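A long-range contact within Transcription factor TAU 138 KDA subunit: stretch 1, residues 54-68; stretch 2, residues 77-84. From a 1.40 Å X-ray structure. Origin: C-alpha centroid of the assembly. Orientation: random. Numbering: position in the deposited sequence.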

ATOM      1  N   VAL A  54      -3.357   9.040   2.494  1.00 29.50           N
ATOM      2  CA  VAL A  54      -2.877   7.899   1.716  1.00 26.18           C
ATOM      3  C   VAL A  54      -3.492   6.577   2.206  1.00 25.52           C
ATOM      4  O   VAL A  54      -3.856   5.705   1.398  1.00 23.27           O
ATOM      5  CB  VAL A  54      -1.339   7.823   1.724  1.00 28.63           C
ATOM      6  CG1 VAL A  54      -0.840   6.555   1.030  1.00 28.93           C
ATOM      7  CG2 VAL A  54      -0.762   9.053   1.040  1.00 35.77           C
ATOM      8  N   ARG A  55      -3.623   6.432   3.523  1.00 28.09           N
ATOM      9  CA  ARG A  55      -4.247   5.240   4.083  1.00 28.24           C
ATOM     10  C   ARG A  55      -5.661   5.055   3.529  1.00 27.54           C
ATOM     11  O   ARG A  55      -6.060   3.936   3.189  1.00 26.21           O
ATOM     12  CB  ARG A  55      -4.278   5.296   5.615  1.00 32.09           C
ATOM     13  CG  ARG A  55      -5.066   4.156   6.268  1.00 33.11           C
ATOM     14  CD  ARG A  55      -4.552   2.773   5.856  1.00 41.29           C
ATOM     15  NE  ARG A  55      -5.498   1.704   6.179  1.00 54.55           N
ATOM     16  CZ  ARG A  55      -5.405   0.885   7.224  1.00 68.85           C
ATOM     17  NH1 ARG A  55      -4.400   0.983   8.085  1.00 61.16           N
ATOM     18  NH2 ARG A  55      -6.330  -0.048   7.406  1.00 64.06           N
ATOM     19  N   GLY A  56      -6.418   6.146   3.441  1.00 28.99           N
ATOM     20  CA  GLY A  56      -7.739   6.075   2.824  1.00 28.69           C
ATOM     21  C   GLY A  56      -7.746   5.405   1.451  1.00 25.29           C
ATOM     22  O   GLY A  56      -8.612   4.562   1.130  1.00 25.40           O
ATOM     23  N   ASP A  57      -6.770   5.772   0.632  1.00 23.38           N
ATOM     24  CA  ASP A  57      -6.687   5.233  -0.717  1.00 21.29           C
ATOM     25  C   ASP A  57      -6.159   3.799  -0.736  1.00 20.49           C
ATOM     26  O   ASP A  57      -6.616   2.969  -1.550  1.00 23.83           O
ATOM     27  CB  ASP A  57      -5.878   6.171  -1.603  1.00 22.09           C
ATOM     28  CG  ASP A  57      -6.670   7.413  -1.970  1.00 23.70           C
ATOM     29  OD1 ASP A  57      -7.858   7.257  -2.337  1.00 24.97           O
ATOM     30  OD2 ASP A  57      -6.145   8.539  -1.855  1.00 27.78           O
ATOM     31  N   VAL A  58      -5.246   3.480   0.182  1.00 21.60           N
ATOM     32  CA  VAL A  58      -4.909   2.075   0.385  1.00 22.56           C
ATOM     33  C   VAL A  58      -6.186   1.267   0.678  1.00 26.89           C
ATOM     34  O   VAL A  58      -6.421   0.196   0.091  1.00 24.38           O
ATOM     35  CB  VAL A  58      -3.903   1.893   1.529  1.00 21.67           C
ATOM     36  CG1 VAL A  58      -3.755   0.410   1.896  1.00 25.61           C
ATOM     37  CG2 VAL A  58      -2.564   2.483   1.132  1.00 22.62           C
ATOM     38  N   ASP A  59      -7.024   1.792   1.571  1.00 23.25           N
ATOM     39  CA  ASP A  59      -8.258   1.099   1.933  1.00 26.88           C
ATOM     40  C   ASP A  59      -9.179   0.939   0.719  1.00 26.06           C
ATOM     41  O   ASP A  59      -9.749  -0.147   0.489  1.00 26.66           O
ATOM     42  CB  ASP A  59      -8.996   1.839   3.049  1.00 28.60           C
ATOM     43  CG  ASP A  59      -8.320   1.693   4.397  1.00 50.11           C
ATOM     44  OD1 ASP A  59      -7.463   0.797   4.545  1.00 53.45           O
ATOM     45  OD2 ASP A  59      -8.656   2.472   5.314  1.00 41.19           O
ATOM     46  N   LEU A  60      -9.333   2.015  -0.056  1.00 26.16           N
ATOM     47  CA  LEU A  60     -10.121   1.904  -1.282  1.00 26.48           C
ATOM     48  C   LEU A  60      -9.587   0.788  -2.173  1.00 23.04           C
ATOM     49  O   LEU A  60     -10.357   0.006  -2.738  1.00 28.91           O
ATOM     50  CB  LEU A  60     -10.149   3.216  -2.060  1.00 24.40           C
ATOM     51  CG  LEU A  60     -10.941   4.369  -1.455  1.00 26.60           C
ATOM     52  CD1 LEU A  60     -10.925   5.552  -2.404  1.00 26.95           C
ATOM     53  CD2 LEU A  60     -12.363   3.952  -1.144  1.00 28.97           C
ATOM     54  N   MET A  61      -8.265   0.704  -2.291  1.00 23.46           N
ATOM     55  CA  MET A  61      -7.664  -0.355  -3.105  1.00 22.85           C
ATOM     56  C   MET A  61      -7.847  -1.767  -2.542  1.00 25.72           C
ATOM     57  O   MET A  61      -8.058  -2.718  -3.295  1.00 24.44           O
ATOM     58  CB  MET A  61      -6.191  -0.058  -3.335  1.00 22.61           C
ATOM     59  CG  MET A  61      -6.010   1.189  -4.154  1.00 19.67           C
ATOM     60  SD  MET A  61      -4.303   1.697  -4.273  1.00 21.94           S
ATOM     61  CE  MET A  61      -3.686   0.523  -5.477  1.00 22.97           C
ATOM     62  N   VAL A  62      -7.763  -1.918  -1.227  1.00 24.00           N
ATOM     63  CA  VAL A  62      -8.022  -3.229  -0.644  1.00 26.08           C
ATOM     64  C   VAL A  62      -9.476  -3.634  -0.867  1.00 30.43           C
ATOM     65  O   VAL A  62      -9.759  -4.779  -1.236  1.00 30.78           O
ATOM     66  CB  VAL A  62      -7.685  -3.275   0.860  1.00 26.75           C
ATOM     67  CG1 VAL A  62      -8.178  -4.581   1.493  1.00 30.53           C
ATOM     68  CG2 VAL A  62      -6.188  -3.108   1.063  1.00 27.40           C
ATOM     69  N   GLU A  63     -10.402  -2.706  -0.648  1.00 29.44           N
ATOM     70  CA  GLU A  63     -11.814  -3.055  -0.764  1.00 36.44           C
ATOM     71  C   GLU A  63     -12.221  -3.403  -2.198  1.00 36.71           C
ATOM     72  O   GLU A  63     -13.104  -4.242  -2.402  1.00 38.58           O
ATOM     73  CB  GLU A  63     -12.702  -1.949  -0.187  1.00 45.75           C
ATOM     74  CG  GLU A  63     -12.651  -1.861   1.337  1.00 69.66           C
ATOM     75  CD  GLU A  63     -13.011  -3.173   2.016  1.00 99.96           C
ATOM     76  OE1 GLU A  63     -14.036  -3.781   1.640  1.00 66.28           O
ATOM     77  OE2 GLU A  63     -12.261  -3.602   2.919  1.00 79.96           O
ATOM     78  N   SER A  64     -11.576  -2.781  -3.183  1.00 26.73           N
ATOM     79  CA  SER A  64     -11.876  -3.069  -4.585  1.00 27.48           C
ATOM     80  C   SER A  64     -11.020  -4.210  -5.135  1.00 25.38           C
ATOM     81  O   SER A  64     -11.109  -4.548  -6.317  1.00 29.65           O
ATOM     82  CB  SER A  64     -11.712  -1.817  -5.446  1.00 26.01           C
ATOM     83  OG  SER A  64     -10.371  -1.374  -5.475  1.00 24.37           O
ATOM     84  N   GLU A  65     -10.191  -4.787  -4.267  1.00 27.03           N
ATOM     85  CA  GLU A  65      -9.391  -5.976  -4.578  1.00 30.07           C
ATOM     86  C   GLU A  65      -8.221  -5.704  -5.531  1.00 27.71           C
ATOM     87  O   GLU A  65      -7.681  -6.627  -6.143  1.00 28.52           O
ATOM     88  CB  GLU A  65     -10.279  -7.117  -5.095  1.00 38.48           C
ATOM     89  CG  GLU A  65     -11.428  -7.452  -4.149  1.00 44.23           C
ATOM     90  CD  GLU A  65     -12.238  -8.658  -4.589  1.00 70.64           C
ATOM     91  OE1 GLU A  65     -11.878  -9.292  -5.603  1.00 51.62           O
ATOM     92  OE2 GLU A  65     -13.238  -8.973  -3.913  1.00 79.63           O
ATOM     93  N   LYS A  66      -7.820  -4.441  -5.634  1.00 23.84           N
ATOM     94  CA  LYS A  66      -6.597  -4.085  -6.351  1.00 22.37           C
ATOM     95  C   LYS A  66      -5.385  -4.495  -5.526  1.00 23.79           C
ATOM     96  O   LYS A  66      -4.301  -4.731  -6.065  1.00 24.91           O
ATOM     97  CB  LYS A  66      -6.562  -2.586  -6.628  1.00 23.24           C
ATOM     98  CG  LYS A  66      -7.653  -2.136  -7.583  1.00 22.88           C
ATOM     99  CD  LYS A  66      -7.582  -0.643  -7.826  1.00 22.64           C
ATOM    100  CE  LYS A  66      -8.453  -0.213  -8.993  1.00 21.70           C
ATOM    101  NZ  LYS A  66      -9.909  -0.357  -8.715  1.00 22.47           N
ATOM    102  N   LEU A  67      -5.583  -4.566  -4.213  1.00 22.52           N
ATOM    103  CA  LEU A  67      -4.570  -5.062  -3.289  1.00 22.28           C
ATOM    104  C   LEU A  67      -5.171  -6.130  -2.410  1.00 24.14           C
ATOM    105  O   LEU A  67      -6.334  -6.044  -2.036  1.00 27.43           O
ATOM    106  CB  LEU A  67      -4.068  -3.947  -2.380  1.00 24.27           C
ATOM    107  CG  LEU A  67      -3.323  -2.783  -3.022  1.00 22.19           C
ATOM    108  CD1 LEU A  67      -3.027  -1.736  -1.957  1.00 24.26           C
ATOM    109  CD2 LEU A  67      -2.044  -3.263  -3.690  1.00 24.54           C
ATOM    110  N   GLY A  68      -4.365  -7.131  -2.080  1.00 23.44           N
ATOM    111  CA  GLY A  68      -4.698  -8.066  -1.022  1.00 24.29           C
ATOM    112  C   GLY A  68      -4.174  -7.512   0.287  1.00 23.56           C
ATOM    113  O   GLY A  68      -3.200  -6.746   0.299  1.00 23.37           O
ATOM    114  N   ARG A  77       1.425  -7.198  12.351  1.00 26.49           N
ATOM    115  CA  ARG A  77       1.490  -6.144  11.341  1.00 28.68           C
ATOM    116  C   ARG A  77       0.558  -6.459  10.185  1.00 50.66           C
ATOM    117  O   ARG A  77       0.275  -7.622   9.917  1.00 29.67           O
ATOM    118  CB  ARG A  77       2.921  -5.992  10.840  1.00 31.05           C
ATOM    119  CG  ARG A  77       3.828  -5.330  11.853  1.00 34.56           C
ATOM    120  CD  ARG A  77       5.258  -5.240  11.365  1.00 30.72           C
ATOM    121  NE  ARG A  77       5.878  -6.559  11.300  1.00 42.46           N
ATOM    122  CZ  ARG A  77       7.168  -6.797  11.518  1.00 42.73           C
ATOM    123  NH1 ARG A  77       7.995  -5.806  11.827  1.00 68.03           N
ATOM    124  NH2 ARG A  77       7.632  -8.035  11.429  1.00 47.63           N
ATOM    125  N   LYS A  78       0.065  -5.422   9.512  1.00 35.70           N
ATOM    126  CA  LYS A  78      -0.791  -5.623   8.351  1.00 29.37           C
ATOM    127  C   LYS A  78       0.058  -5.677   7.094  1.00 27.77           C
ATOM    128  O   LYS A  78       0.870  -4.786   6.856  1.00 26.49           O
ATOM    129  CB  LYS A  78      -1.832  -4.513   8.223  1.00 32.20           C
ATOM    130  CG  LYS A  78      -2.913  -4.845   7.206  1.00 43.63           C
ATOM    131  CD  LYS A  78      -4.042  -3.828   7.196  1.00 70.04           C
ATOM    132  N   ILE A  79      -0.120  -6.738   6.315  1.00 24.94           N
ATOM    133  CA  ILE A  79       0.556  -6.896   5.037  1.00 24.60           C
ATOM    134  C   ILE A  79      -0.403  -6.528   3.924  1.00 22.01           C
ATOM    135  O   ILE A  79      -1.558  -6.976   3.923  1.00 22.49           O
ATOM    136  CB  ILE A  79       0.983  -8.357   4.774  1.00 27.88           C
ATOM    137  CG1 ILE A  79       1.626  -8.994   6.003  1.00 50.94           C
ATOM    138  CG2 ILE A  79       1.941  -8.413   3.593  1.00 32.30           C
ATOM    139  CD1 ILE A  79       1.822 -10.494   5.863  1.00 67.21           C
ATOM    140  N   ILE A  80       0.083  -5.719   2.983  1.00 20.95           N
ATOM    141  CA  ILE A  80      -0.599  -5.523   1.709  1.00 20.06           C
ATOM    142  C   ILE A  80       0.247  -6.127   0.601  1.00 19.45           C
ATOM    143  O   ILE A  80       1.485  -6.212   0.709  1.00 20.66           O
ATOM    144  CB  ILE A  80      -0.930  -4.039   1.403  1.00 21.28           C
ATOM    145  CG1 ILE A  80       0.321  -3.158   1.454  1.00 21.40           C
ATOM    146  CG2 ILE A  80      -2.006  -3.541   2.366  1.00 24.32           C
ATOM    147  CD1 ILE A  80       0.113  -1.788   0.817  1.00 25.83           C
ATOM    148  N   PHE A  81      -0.424  -6.582  -0.450  1.00 19.19           N
ATOM    149  CA  PHE A  81       0.281  -7.229  -1.541  1.00 19.05           C
ATOM    150  C   PHE A  81      -0.477  -7.135  -2.856  1.00 20.25           C
ATOM    151  O   PHE A  81      -1.693  -7.021  -2.873  1.00 21.31           O
ATOM    152  CB  PHE A  81       0.598  -8.695  -1.191  1.00 22.45           C
ATOM    153  CG  PHE A  81      -0.588  -9.493  -0.729  1.00 23.09           C
ATOM    154  CD1 PHE A  81      -0.968  -9.482   0.601  1.00 25.97           C
ATOM    155  CD2 PHE A  81      -1.301 -10.280  -1.615  1.00 23.37           C
ATOM    156  CE1 PHE A  81      -2.048 -10.225   1.034  1.00 30.73           C
ATOM    157  CE2 PHE A  81      -2.382 -11.025  -1.189  1.00 27.63           C
ATOM    158  CZ  PHE A  81      -2.756 -10.999   0.138  1.00 25.58           C
ATOM    159  N   LEU A  82       0.267  -7.160  -3.956  1.00 19.72           N
ATOM    160  CA  LEU A  82      -0.342  -7.310  -5.268  1.00 19.85           C
ATOM    161  C   LEU A  82      -0.963  -8.703  -5.316  1.00 23.42           C
ATOM    162  O   LEU A  82      -0.292  -9.688  -5.007  1.00 23.19           O
ATOM    163  CB  LEU A  82       0.701  -7.138  -6.369  1.00 22.88           C
ATOM    164  CG  LEU A  82       1.321  -5.744  -6.457  1.00 21.14           C
ATOM    165  CD1 LEU A  82       2.426  -5.686  -7.506  1.00 21.81           C
ATOM    166  CD2 LEU A  82       0.265  -4.690  -6.771  1.00 23.65           C
ATOM    167  N   PRO A  83      -2.252  -8.797  -5.675  1.00 22.78           N
ATOM    168  CA  PRO A  83      -2.963 -10.075  -5.539  1.00 25.78           C
ATOM    169  C   PRO A  83      -2.310 -11.265  -6.236  1.00 26.48           C
ATOM    170  O   PRO A  83      -2.550 -12.397  -5.810  1.00 33.42           O
ATOM    171  CB  PRO A  83      -4.319  -9.782  -6.179  1.00 28.54           C
ATOM    172  CG  PRO A  83      -4.514  -8.330  -5.981  1.00 32.66           C
ATOM    173  CD  PRO A  83      -3.155  -7.718  -6.117  1.00 27.35           C
ATOM    174  N   THR A  84      -1.506 -11.027  -7.270  1.00 27.78           N
ATOM    175  CA  THR A  84      -0.914 -12.117  -8.043  1.00 27.15           C
ATOM    176  C   THR A  84       0.568 -12.355  -7.741  1.00 27.27           C
ATOM    177  O   THR A  84       1.228 -13.111  -8.448  1.00 30.69           O
ATOM    178  CB  THR A  84      -1.057 -11.863  -9.554  1.00 41.32           C
ATOM    179  OG1 THR A  84      -0.286 -10.712  -9.920  1.00 37.20           O
ATOM    180  CG2 THR A  84      -2.517 -11.642  -9.925  1.00 43.31           C
TER

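The contact centres on one antiparallel bridge between Gly-68 and Phe-81. Two backbone hydrogen bonds close it. Gly-68 N donates to Phe-81 O at 2.8 Å, and Phe-81 N donates to Gly-68 O at 2.9 Å. The N-H...O angles are 155° and 150°, so both bonds are fairly straight. The two CA atoms, Gly-68 CA and Phe-81 CA, lie 5.1 Å apart.

Two CA-H...O contacts accompany these bonds. Ile-80 CA lies 3.2 Å from Gly-68 O, with an angle of 139° at the hydrogen. Leu-67 CA lies 3.5 Å from Phe-81 O, with an angle of 126°. Each carbonyl oxygen of the bridge therefore meets a CA-H as well as an amide N-H.

The Phe-81 ring folds back over Gly-68. Its chi1 is 52° (p), which brings the end of the side chain nearer to the other stretch. Gly-68 CA sits 3.8 Å from the centroid of the Phe-81 ring and 16° off the ring normal. This is a CH-pi contact over the face. The absence of a side chain at Gly-68 leaves room for it: an ideal CB there would come within 2.3 Å of Phe-81 CE2, a clash.

Apolar side chains pack the helix and the segment after it against the strand and Leu-82. Ile-80 is the common partner of three residues. Ile-80 CG2 lies 4.3 Å from Val-58 CG1 and 4.4 Å from Val-62 CG2. Val-58 and Val-62 are one helical turn apart, so both can reach the same methyl. Ile-80 CD1 lies 4.2 Å from Leu-67 CD1. The other methyl of Leu-67, CD2, lies 4.1 Å from Leu-82 CD2. Leu-67 thus meets Ile-80 in the strand and Leu-82 just after it through different methyls.

Pro-83 packs against the backbone leading into the bridge. Lys-66 O is 3.2 Å from Pro-83 CD, and Glu-65 O is 3.6 Å from Pro-83 CG. These are contacts with ring carbons, not hydrogen bonds.

The chain reaches this position through a Schellman motif at the helix end. Glu-65 has a positive phi of 72°. Lys-66 N makes a weak bond to Met-61 O at 2.9 Å, and Glu-65 N bonds to Val-62 O at 3.1 Å. Outside the motif, Leu-67 N also bonds to Met-61 O, at 3.2 Å.

Polar side chains add little across the contact. Arg-55 NH2 approaches Lys-78 CD at 4.4 Å. The charge of Arg-55 is paired within its own helix, where Arg-55 NE forms a salt bridge with Asp-59 OD1 at 2.7 Å. The end of Lys-78, CE and NZ, is not modelled.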